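Local structure of chitinase (Paenibacillus sp. FPU-7, 5GZT) at residues A917-F922 / D956-Y961; L676-G681 / V736-S741. The protein probably catalyses the random internal hydrolysis of beta-1,4 linkages between N-acetylglucosamine units in chitin and chitodextrins. One frame throughout, in Å; residues are numbered along the deposited sequence. Where two conformers were deposited one is given.

Overall arrangement
The two contacts lie one after the other along the chain, in different modules, and each is closed within its own. Contact 2 (676-681 with 736-741) joins the two sheets of the immunoglobulin-like domain, which the sequence places between the two family 18 glycosidase regions. Contact 1 (917-922 with 956-961) belongs to the helical layer of the second of these, around a barrel whose strand 889-893 bears most of the DxxDxDxE motif, which in family 18 usually ends in the catalytic acid. The contact centres are 30 Å apart and their nearest atoms about 13 Å. Neither takes part in the sodium site (Glu44, Thr50, Phe52 and Ser72), in the N-terminal region of stacked parallel strands.

Contact 1 of 2, residues A917-F922 / D956-Y961; sequences ALLKLF and DKIHQY
In the outer helical layer of the second family 18 (beta/alpha)8 barrel, Tyr961 lies against Lys920 of helix 911-933. The backbone of the lysine does much of the touching: its CA stands 3.6 Å from the centroid of the Tyr961 ring and only 2° off the ring normal, a CH-pi contact squarely over one face. From there the lysine side chain runs outward across the ring towards the phenol oxygen. Its CB lies 3.5 Å from Tyr961 CZ, and its CG comes as close as 3.5 Å to Tyr961 OH. With CG anti to the backbone N (chi1 175°) and the remaining chain extended, the aliphatic part follows the phenol end while the exposed ammonium group is carried away from the tyrosine. The opposite face of the ring is occupied by its chain neighbour, Gln960, whose CG sits 3.5 Å above the plane over the centre, so the ring is sandwiched between a helix backbone and a methylene group. With a leucine here the ring between Lys920 and Gln960 would be gone, which would probably open a gap beside the lysine and free its methylenes to turn. Deeper in, Leu919 CB reaches Tyr961 CD2 at 4.2 Å. Leu919 CD1 lies against Ile958, 3.9 Å from Ile958 CD1 and close to its CB and CG2 as well. The contact therefore passes from a partly exposed tyrosine-lysine margin to a buried aliphatic interior. Leu919 and Ile958 both continue inward onto Ile941 of strand 938-943, and Leu919 also touches Leu892 of strand 889-893, the strand along which most of the family's DxxDxDxE motif runs. On the other flank of helix 911-933, Phe922 packs on Ala875 and Ala878 of helix 868-884.

Contact 2 of 2, residues L676-G681 / V736-S741; sequences LPLTQG and VVVKAS
Within the immunoglobulin-like domain, strands from two different sheets face each other through Leu676 and Leu678 on one side and Val736 and Val738 on the other. The partners match in order along the chain, the two strands running in broadly the same direction: the CA atoms of Leu676 and Val736 are 8.7 Å apart, and those of Leu678 and Val738 8.9 Å. At such spacing the sheets meet through side chains alone. Leu676 has its CG anti to the carbonyl carbon (chi1 -59°), which carries the branch across the interface until CD2 lies 4.1 Å from Val736 CB. One step along each face, Leu678 CD1 approaches Val738 CG1 more loosely, at 4.4 Å. All four residues are buried. Leu676 extends the apolar layer to Ala754 and Val756 of strand 754-759, and Val736 extends it to Val692.

Beyond Leu678 the first strand turns a corner, where Thr679 and Gln680 both face Gly653 in a classic beta bulge. After Val738 the chain leaves strand 732-738, and Lys739 forms a salt bridge with Asp750. Paired aliphatic residues from facing sheets, alternating with residues turned from the interface, are characteristic of the core of a beta sandwich, here that of an immunoglobulin-like domain.

Contact 1 of 2, residues A917-F922 / D956-Y961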
# COMPACT_ATOMS: atom_id res chain seq x y z
N ALA B 917 -41.38 -1.73 23.35
CA ALA B 917 -42.65 -1.40 24.08
C ALA B 917 -43.01 -2.50 25.05
O ALA B 917 -43.51 -2.22 26.16
CB ALA B 917 -43.81 -1.09 23.06
N LEU B 918 -42.69 -3.73 24.69
CA LEU B 918 -42.91 -4.89 25.57
C LEU B 918 -42.10 -4.80 26.88
O LEU B 918 -42.62 -4.97 27.95
CB LEU B 918 -42.64 -6.19 24.83
CG LEU B 918 -42.98 -7.43 25.64
CD1 LEU B 918 -44.45 -7.67 25.75
CD2 LEU B 918 -42.39 -8.64 24.98
N LEU B 919 -40.82 -4.52 26.74
CA LEU B 919 -39.90 -4.36 27.88
C LEU B 919 -40.29 -3.19 28.69
O LEU B 919 -40.29 -3.26 29.94
CB LEU B 919 -38.45 -4.26 27.39
CG LEU B 919 -37.95 -5.57 26.80
CD1 LEU B 919 -36.59 -5.42 26.16
CD2 LEU B 919 -37.95 -6.71 27.81
N LYS B 920 -40.65 -2.08 28.04
CA LYS B 920 -41.07 -0.90 28.78
C LYS B 920 -42.28 -1.24 29.67
O LYS B 920 -42.39 -0.80 30.84
CB LYS B 920 -41.46 0.24 27.82
CG LYS B 920 -42.02 1.46 28.48
CD LYS B 920 -42.47 2.50 27.45
CE LYS B 920 -42.81 3.77 28.22
NZ LYS B 920 -42.97 4.76 27.14
N LEU B 921 -43.23 -1.96 29.10
CA LEU B 921 -44.49 -2.29 29.85
C LEU B 921 -44.14 -3.29 30.96
O LEU B 921 -44.62 -3.16 32.10
CB LEU B 921 -45.55 -2.86 28.93
CG LEU B 921 -46.83 -3.20 29.72
CD1 LEU B 921 -47.45 -1.90 30.19
CD2 LEU B 921 -47.84 -3.82 28.77
N PHE B 922 -43.35 -4.28 30.66
CA PHE B 922 -42.93 -5.27 31.71
C PHE B 922 -42.24 -4.56 32.90
O PHE B 922 -42.56 -4.86 34.08
CB PHE B 922 -42.02 -6.36 31.18
CG PHE B 922 -42.73 -7.61 30.69
CD1 PHE B 922 -43.55 -7.60 29.60
CD2 PHE B 922 -42.51 -8.81 31.31
CE1 PHE B 922 -44.17 -8.74 29.21
CE2 PHE B 922 -43.08 -9.94 30.89
CZ PHE B 922 -43.92 -9.93 29.85
N ASP B 956 -29.96 0.57 22.37
CA ASP B 956 -29.81 1.80 23.17
C ASP B 956 -31.11 2.24 23.79
O ASP B 956 -31.06 2.99 24.77
CB ASP B 956 -29.14 2.93 22.38
CG ASP B 956 -28.49 3.97 23.26
OD1 ASP B 956 -28.16 3.79 24.48
OD2 ASP B 956 -28.35 5.04 22.74
N LYS B 957 -32.30 1.74 23.36
CA LYS B 957 -33.52 2.21 23.98
C LYS B 957 -33.99 1.22 25.05
O LYS B 957 -34.86 1.60 25.83
CB LYS B 957 -34.68 2.39 22.98
CG LYS B 957 -34.40 3.45 21.88
CD LYS B 957 -35.51 3.48 20.86
CE LYS B 957 -35.19 4.42 19.70
NZ LYS B 957 -36.31 4.37 18.68
N ILE B 958 -33.48 -0.00 25.07
CA ILE B 958 -34.06 -0.99 25.98
C ILE B 958 -33.33 -1.17 27.31
O ILE B 958 -33.95 -1.64 28.28
CB ILE B 958 -34.31 -2.30 25.34
CG1 ILE B 958 -33.04 -2.96 24.94
CG2 ILE B 958 -35.27 -2.17 24.15
CD1 ILE B 958 -33.30 -4.33 24.41
N HIS B 959 -32.03 -0.82 27.35
CA HIS B 959 -31.20 -1.03 28.53
C HIS B 959 -31.70 -0.41 29.73
O HIS B 959 -31.59 -1.02 30.82
CB HIS B 959 -29.67 -0.80 28.34
CG HIS B 959 -29.31 0.61 28.04
ND1 HIS B 959 -29.21 1.58 29.00
CD2 HIS B 959 -29.02 1.20 26.86
CE1 HIS B 959 -28.94 2.74 28.42
NE2 HIS B 959 -28.77 2.52 27.12
N GLN B 960 -32.37 0.72 29.59
CA GLN B 960 -32.97 1.38 30.72
C GLN B 960 -34.02 0.55 31.51
O GLN B 960 -34.18 0.81 32.64
CB GLN B 960 -33.70 2.70 30.34
CG GLN B 960 -34.85 2.47 29.36
CD GLN B 960 -35.46 3.82 28.83
OE1 GLN B 960 -35.43 4.11 27.65
NE2 GLN B 960 -35.96 4.58 29.69
N TYR B 961 -34.71 -0.38 30.86
CA TYR B 961 -35.75 -1.21 31.51
C TYR B 961 -35.17 -2.47 32.16
O TYR B 961 -35.93 -3.17 32.79
CB TYR B 961 -36.71 -1.63 30.37
CG TYR B 961 -37.33 -0.42 29.66
CD1 TYR B 961 -37.94 0.61 30.36
CD2 TYR B 961 -37.27 -0.29 28.27
CE1 TYR B 961 -38.49 1.72 29.72
CE2 TYR B 961 -37.80 0.86 27.60
CZ TYR B 961 -38.41 1.82 28.33
OH TYR B 961 -38.94 2.91 27.67

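Contact 2 of 2, residues L676-G681 / V736-S741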
# COMPACT_ATOMS: atom_id res chain seq x y z
N LEU B 676 -8.60 3.76 30.12
CA LEU B 676 -9.21 3.62 28.81
C LEU B 676 -8.18 3.96 27.70
O LEU B 676 -7.95 5.18 27.40
CB LEU B 676 -10.41 4.54 28.67
CG LEU B 676 -11.56 4.32 29.68
CD1 LEU B 676 -11.33 5.17 30.91
CD2 LEU B 676 -12.91 4.66 29.14
N PRO B 677 -7.62 2.93 27.09
CA PRO B 677 -6.78 3.09 25.89
C PRO B 677 -7.56 3.68 24.72
O PRO B 677 -8.81 3.39 24.56
CB PRO B 677 -6.30 1.66 25.59
CG PRO B 677 -6.47 0.92 26.91
CD PRO B 677 -7.78 1.48 27.42
N LEU B 678 -6.89 4.50 23.92
CA LEU B 678 -7.47 4.95 22.70
C LEU B 678 -7.23 3.91 21.64
O LEU B 678 -6.17 3.29 21.56
CB LEU B 678 -6.97 6.31 22.32
CG LEU B 678 -7.60 7.52 23.00
CD1 LEU B 678 -7.52 7.62 24.53
CD2 LEU B 678 -6.99 8.79 22.41
N THR B 679 -8.27 3.69 20.83
CA THR B 679 -8.26 2.88 19.67
C THR B 679 -8.16 3.74 18.42
O THR B 679 -7.80 3.23 17.40
CB THR B 679 -9.56 2.09 19.45
OG1 THR B 679 -10.67 2.96 19.51
CG2 THR B 679 -9.75 1.15 20.56
N GLN B 680 -8.46 5.00 18.50
CA GLN B 680 -8.36 5.88 17.34
C GLN B 680 -8.02 7.24 17.88
O GLN B 680 -8.70 7.70 18.78
CB GLN B 680 -9.63 5.81 16.50
CG GLN B 680 -9.60 6.76 15.35
CD GLN B 680 -10.59 6.45 14.24
OE1 GLN B 680 -11.73 6.96 14.25
NE2 GLN B 680 -10.15 5.67 13.25
N GLY B 681 -6.92 7.87 17.39
CA GLY B 681 -6.43 9.10 17.99
C GLY B 681 -5.31 8.80 18.96
O GLY B 681 -5.24 7.68 19.50
N VAL B 736 -17.10 8.45 30.07
CA VAL B 736 -15.85 9.18 29.86
C VAL B 736 -15.80 9.64 28.42
O VAL B 736 -15.83 8.84 27.52
CB VAL B 736 -14.61 8.28 30.14
CG1 VAL B 736 -13.31 9.10 29.99
CG2 VAL B 736 -14.72 7.77 31.58
N VAL B 737 -15.79 10.94 28.19
CA VAL B 737 -15.63 11.38 26.83
C VAL B 737 -14.20 11.94 26.69
O VAL B 737 -13.79 12.74 27.51
CB VAL B 737 -16.62 12.52 26.50
CG1 VAL B 737 -16.24 13.16 25.18
CG2 VAL B 737 -18.10 12.00 26.51
N VAL B 738 -13.49 11.50 25.65
CA VAL B 738 -12.17 11.99 25.33
C VAL B 738 -12.32 13.06 24.26
O VAL B 738 -12.74 12.78 23.12
CB VAL B 738 -11.27 10.86 24.81
CG1 VAL B 738 -9.84 11.34 24.59
CG2 VAL B 738 -11.23 9.75 25.81
N LYS B 739 -12.01 14.28 24.64
CA LYS B 739 -12.32 15.40 23.74
C LYS B 739 -11.32 15.48 22.63
O LYS B 739 -10.19 14.96 22.76
CB LYS B 739 -12.29 16.72 24.50
CG LYS B 739 -13.17 16.76 25.69
CD LYS B 739 -14.63 16.89 25.38
CE LYS B 739 -15.01 18.33 25.04
NZ LYS B 739 -16.29 18.29 24.24
N ALA B 740 -11.74 16.14 21.52
CA ALA B 740 -10.88 16.46 20.39
C ALA B 740 -9.58 17.13 20.87
O ALA B 740 -8.52 16.89 20.32
CB ALA B 740 -11.60 17.34 19.36
N SER B 741 -9.66 17.95 21.87
CA SER B 741 -8.49 18.69 22.37
C SER B 741 -7.45 17.77 23.04
O SER B 741 -6.33 18.19 23.26
CB SER B 741 -8.95 19.76 23.30
OG SER B 741 -9.42 19.18 24.53